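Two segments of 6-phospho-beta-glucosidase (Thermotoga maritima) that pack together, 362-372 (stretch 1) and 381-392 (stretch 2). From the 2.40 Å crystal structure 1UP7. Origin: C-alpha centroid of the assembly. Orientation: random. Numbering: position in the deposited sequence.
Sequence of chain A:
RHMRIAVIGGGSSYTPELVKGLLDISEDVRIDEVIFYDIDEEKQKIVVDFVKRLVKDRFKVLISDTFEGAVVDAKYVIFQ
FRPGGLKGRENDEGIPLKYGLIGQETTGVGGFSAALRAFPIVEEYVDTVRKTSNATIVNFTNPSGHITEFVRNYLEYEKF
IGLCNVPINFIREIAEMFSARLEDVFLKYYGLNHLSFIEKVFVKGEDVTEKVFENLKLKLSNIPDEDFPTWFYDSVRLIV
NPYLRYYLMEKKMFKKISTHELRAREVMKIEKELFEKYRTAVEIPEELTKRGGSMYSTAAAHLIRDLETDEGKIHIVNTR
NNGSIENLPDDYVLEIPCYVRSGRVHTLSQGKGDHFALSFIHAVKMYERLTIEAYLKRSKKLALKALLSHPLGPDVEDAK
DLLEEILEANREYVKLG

Stretch 1 (362-372) HAVKMYERLTI
Stretch 2, residues 381-392: KLALKALLSHPL

Two nearly antiparallel helices pack closely through a small, mostly apolar interface that has no direct hydrogen bond across it and is joined at one end by a water. Residues 362-372 are helical throughout, with phi/psi near -64/-42; stretch 2 enters already helical at Lys381, then leaves the helix so that His390 is extended (-77/131) and Pro391 returns to helical phi/psi values (-51/-25). The axes approach to 8.2 Å at 166°, and 484 Å² is buried in total. Register is set by Leu370 opposite Ala386 (CA-CA 4.9 Å) and Tyr367 opposite His390 (CA-CA 5.5 Å).

Ala386 points toward stretch 1, and its single methyl permits this close approach: its CB lies 3.7 Å from Leu370 CB and 3.4 Å from Thr371 OG1. Leu370 (chi1 m, chi2 t) buries the largest area, its CD2 reaching 3.9 Å from CE of the fully extended Lys385 (all chi t) and its CD1 3.4 Å from Ser389 OG.

The hydroxyls of Thr371 and Ser389 bond to backbone carbonyls of their own stretches. Thr371 OG1 (chi1 m) donates to Tyr367 O at 3.0 Å, and Ser389 OG (chi1 p) donates to Ala386 O at 2.6 Å; CA-to-CB of Ser389 points toward stretch 1, and its OG lies 3.4 Å from Tyr367 CA.

Tyr367 (chi1 146°, chi2 83°) points toward stretch 2 and receives the edge of His390 (chi1 t, chi2 -67°) on its ring face, with centroids 4.6 Å apart and planes at 78°; Tyr367 CD2 and His390 CD2 are 3.7 Å apart. Leu392 N donates to His390 ND1 at 2.7 Å, helping to fix the imidazole. Beyond this pair, Pro391 CG packs 3.9 Å from Ala363 CB and 4.2 Å from Val364 CG2 (chi1 t). At the other end, one water donates to both Leu370 O and Leu382 O, 2.9 Å from each.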

# COMPACT_ATOMS: atom_id res chain seq x y z
N HIS A 362 -14.94 -0.63 6.92
CA HIS A 362 -13.79 -0.56 7.80
C HIS A 362 -14.23 -0.92 9.24
O HIS A 362 -13.63 -1.75 9.89
CB HIS A 362 -13.17 0.85 7.80
CG HIS A 362 -12.26 1.14 6.65
ND1 HIS A 362 -11.16 0.35 6.35
CD2 HIS A 362 -12.24 2.16 5.76
CE1 HIS A 362 -10.52 0.87 5.32
NE2 HIS A 362 -11.14 1.97 4.95
N ALA A 363 -15.28 -0.27 9.74
CA ALA A 363 -15.67 -0.45 11.15
C ALA A 363 -16.05 -1.92 11.44
O ALA A 363 -15.63 -2.52 12.44
CB ALA A 363 -16.88 0.51 11.55
N VAL A 364 -16.83 -2.50 10.55
CA VAL A 364 -17.22 -3.87 10.77
C VAL A 364 -16.06 -4.83 10.55
O VAL A 364 -15.94 -5.83 11.27
CB VAL A 364 -18.44 -4.22 9.91
CG1 VAL A 364 -18.76 -5.71 9.99
CG2 VAL A 364 -19.64 -3.36 10.39
N LYS A 365 -15.17 -4.54 9.60
CA LYS A 365 -13.99 -5.39 9.43
C LYS A 365 -13.10 -5.39 10.70
O LYS A 365 -12.54 -6.46 11.09
CB LYS A 365 -13.20 -5.01 8.17
CG LYS A 365 -11.90 -5.79 7.92
CD LYS A 365 -12.11 -7.32 7.63
CE LYS A 365 -13.03 -7.55 6.41
NZ LYS A 365 -13.62 -8.92 6.28
N MET A 366 -12.96 -4.23 11.34
CA MET A 366 -12.14 -4.15 12.56
C MET A 366 -12.82 -4.99 13.65
O MET A 366 -12.19 -5.72 14.38
CB MET A 366 -11.94 -2.69 12.99
CG MET A 366 -11.14 -1.85 12.00
SD MET A 366 -9.45 -2.52 11.77
CE MET A 366 -9.65 -3.54 10.30
N TYR A 367 -14.12 -4.86 13.73
CA TYR A 367 -14.89 -5.61 14.66
C TYR A 367 -14.70 -7.13 14.40
O TYR A 367 -14.53 -7.90 15.34
CB TYR A 367 -16.37 -5.21 14.57
CG TYR A 367 -17.24 -6.40 14.83
CD1 TYR A 367 -17.52 -6.78 16.14
CD2 TYR A 367 -17.71 -7.22 13.77
CE1 TYR A 367 -18.29 -7.87 16.40
CE2 TYR A 367 -18.47 -8.37 14.03
CZ TYR A 367 -18.75 -8.69 15.36
OH TYR A 367 -19.49 -9.80 15.73
N GLU A 368 -14.73 -7.54 13.13
CA GLU A 368 -14.56 -8.94 12.76
C GLU A 368 -13.25 -9.52 13.27
O GLU A 368 -13.23 -10.63 13.83
CB GLU A 368 -14.64 -9.15 11.24
CG GLU A 368 -16.05 -9.13 10.63
CD GLU A 368 -16.00 -9.39 9.13
OE1 GLU A 368 -14.91 -9.22 8.51
OE2 GLU A 368 -17.05 -9.76 8.54
N ARG A 369 -12.15 -8.79 13.07
CA ARG A 369 -10.83 -9.27 13.45
C ARG A 369 -10.67 -9.25 14.97
O ARG A 369 -10.01 -10.15 15.52
CB ARG A 369 -9.65 -8.58 12.72
CG ARG A 369 -9.93 -8.19 11.27
CD ARG A 369 -9.04 -8.74 10.17
NE ARG A 369 -8.30 -7.67 9.56
CZ ARG A 369 -7.89 -7.57 8.28
NH1 ARG A 369 -8.19 -8.47 7.37
NH2 ARG A 369 -7.20 -6.50 7.93
N LEU A 370 -11.27 -8.27 15.64
CA LEU A 370 -11.22 -8.24 17.10
C LEU A 370 -11.97 -9.46 17.67
O LEU A 370 -11.55 -10.05 18.67
CB LEU A 370 -11.83 -6.95 17.66
CG LEU A 370 -10.96 -5.68 17.58
CD1 LEU A 370 -11.81 -4.43 17.88
CD2 LEU A 370 -9.71 -5.78 18.49
N THR A 371 -13.09 -9.81 17.04
CA THR A 371 -13.82 -10.98 17.48
C THR A 371 -12.99 -12.27 17.31
O THR A 371 -12.92 -13.10 18.22
CB THR A 371 -15.17 -11.06 16.75
OG1 THR A 371 -15.98 -9.92 17.10
CG2 THR A 371 -15.98 -12.25 17.26
N ILE A 372 -12.35 -12.40 16.15
CA ILE A 372 -11.53 -13.57 15.85
C ILE A 372 -10.35 -13.64 16.84
O ILE A 372 -10.02 -14.71 17.35
CB ILE A 372 -11.02 -13.51 14.40
CG1 ILE A 372 -12.16 -13.87 13.42
CG2 ILE A 372 -9.83 -14.37 14.25
CD1 ILE A 372 -11.98 -13.27 12.02
N LYS A 381 -11.72 -10.69 28.15
CA LYS A 381 -11.30 -9.29 28.00
C LYS A 381 -11.33 -8.83 26.55
O LYS A 381 -11.86 -7.76 26.24
CB LYS A 381 -9.87 -9.08 28.52
CG LYS A 381 -9.80 -8.76 29.97
CD LYS A 381 -8.37 -8.98 30.58
CE LYS A 381 -8.40 -8.49 32.05
NZ LYS A 381 -7.44 -9.23 32.94
N LEU A 382 -10.76 -9.63 25.66
CA LEU A 382 -10.71 -9.23 24.27
C LEU A 382 -12.07 -9.31 23.59
O LEU A 382 -12.33 -8.56 22.66
CB LEU A 382 -9.62 -10.00 23.50
CG LEU A 382 -8.18 -9.77 24.04
CD1 LEU A 382 -7.19 -10.68 23.34
CD2 LEU A 382 -7.72 -8.29 23.97
N ALA A 383 -12.95 -10.18 24.10
CA ALA A 383 -14.31 -10.28 23.59
C ALA A 383 -15.11 -9.02 23.94
O ALA A 383 -15.88 -8.51 23.12
CB ALA A 383 -15.01 -11.53 24.12
N LEU A 384 -14.89 -8.49 25.15
CA LEU A 384 -15.47 -7.20 25.56
C LEU A 384 -15.05 -6.09 24.58
O LEU A 384 -15.86 -5.31 24.14
CB LEU A 384 -14.96 -6.84 26.94
CG LEU A 384 -15.86 -6.49 28.11
CD1 LEU A 384 -17.25 -7.20 28.10
CD2 LEU A 384 -15.07 -6.77 29.42
N LYS A 385 -13.76 -6.06 24.26
CA LYS A 385 -13.22 -5.12 23.32
C LYS A 385 -13.84 -5.29 21.93
O LYS A 385 -14.19 -4.27 21.31
CB LYS A 385 -11.69 -5.27 23.25
CG LYS A 385 -10.94 -4.29 22.39
CD LYS A 385 -9.47 -4.72 22.44
CE LYS A 385 -8.63 -3.78 21.60
NZ LYS A 385 -7.21 -4.04 21.65
N ALA A 386 -14.01 -6.52 21.46
CA ALA A 386 -14.69 -6.74 20.17
C ALA A 386 -16.13 -6.24 20.20
O ALA A 386 -16.58 -5.52 19.30
CB ALA A 386 -14.66 -8.19 19.76
N LEU A 387 -16.83 -6.59 21.28
CA LEU A 387 -18.22 -6.24 21.43
C LEU A 387 -18.43 -4.72 21.42
O LEU A 387 -19.34 -4.20 20.74
CB LEU A 387 -18.73 -6.90 22.70
CG LEU A 387 -20.20 -7.20 22.93
CD1 LEU A 387 -20.95 -7.85 21.72
CD2 LEU A 387 -20.30 -8.07 24.20
N LEU A 388 -17.56 -3.99 22.14
CA LEU A 388 -17.61 -2.52 22.13
C LEU A 388 -17.29 -1.88 20.80
O LEU A 388 -17.70 -0.73 20.57
CB LEU A 388 -16.63 -1.96 23.13
CG LEU A 388 -16.93 -2.10 24.62
CD1 LEU A 388 -15.71 -1.63 25.36
CD2 LEU A 388 -18.19 -1.27 24.96
N SER A 389 -16.55 -2.57 19.93
CA SER A 389 -16.16 -2.00 18.64
C SER A 389 -17.27 -2.02 17.58
O SER A 389 -17.19 -1.33 16.58
CB SER A 389 -14.91 -2.72 18.08
OG SER A 389 -15.22 -4.05 17.63
N HIS A 390 -18.29 -2.84 17.78
CA HIS A 390 -19.29 -3.02 16.73
C HIS A 390 -20.21 -1.80 16.72
O HIS A 390 -20.71 -1.42 17.79
CB HIS A 390 -20.13 -4.27 16.95
CG HIS A 390 -20.96 -4.63 15.77
ND1 HIS A 390 -22.01 -3.84 15.33
CD2 HIS A 390 -20.85 -5.64 14.87
CE1 HIS A 390 -22.51 -4.36 14.22
NE2 HIS A 390 -21.84 -5.47 13.94
N PRO A 391 -20.46 -1.20 15.55
CA PRO A 391 -21.34 -0.03 15.48
C PRO A 391 -22.67 -0.26 16.18
O PRO A 391 -23.29 0.70 16.59
CB PRO A 391 -21.56 0.18 13.97
CG PRO A 391 -20.29 -0.39 13.31
CD PRO A 391 -19.90 -1.56 14.21
N LEU A 392 -23.11 -1.52 16.30
CA LEU A 392 -24.41 -1.85 16.90
C LEU A 392 -24.24 -2.56 18.25
O LEU A 392 -25.22 -3.08 18.80
CB LEU A 392 -25.26 -2.70 15.96
CG LEU A 392 -25.69 -2.07 14.61
CD1 LEU A 392 -26.21 -3.15 13.65
CD2 LEU A 392 -26.75 -1.01 14.82
O HOH W 1 -10.28 -8.29 20.62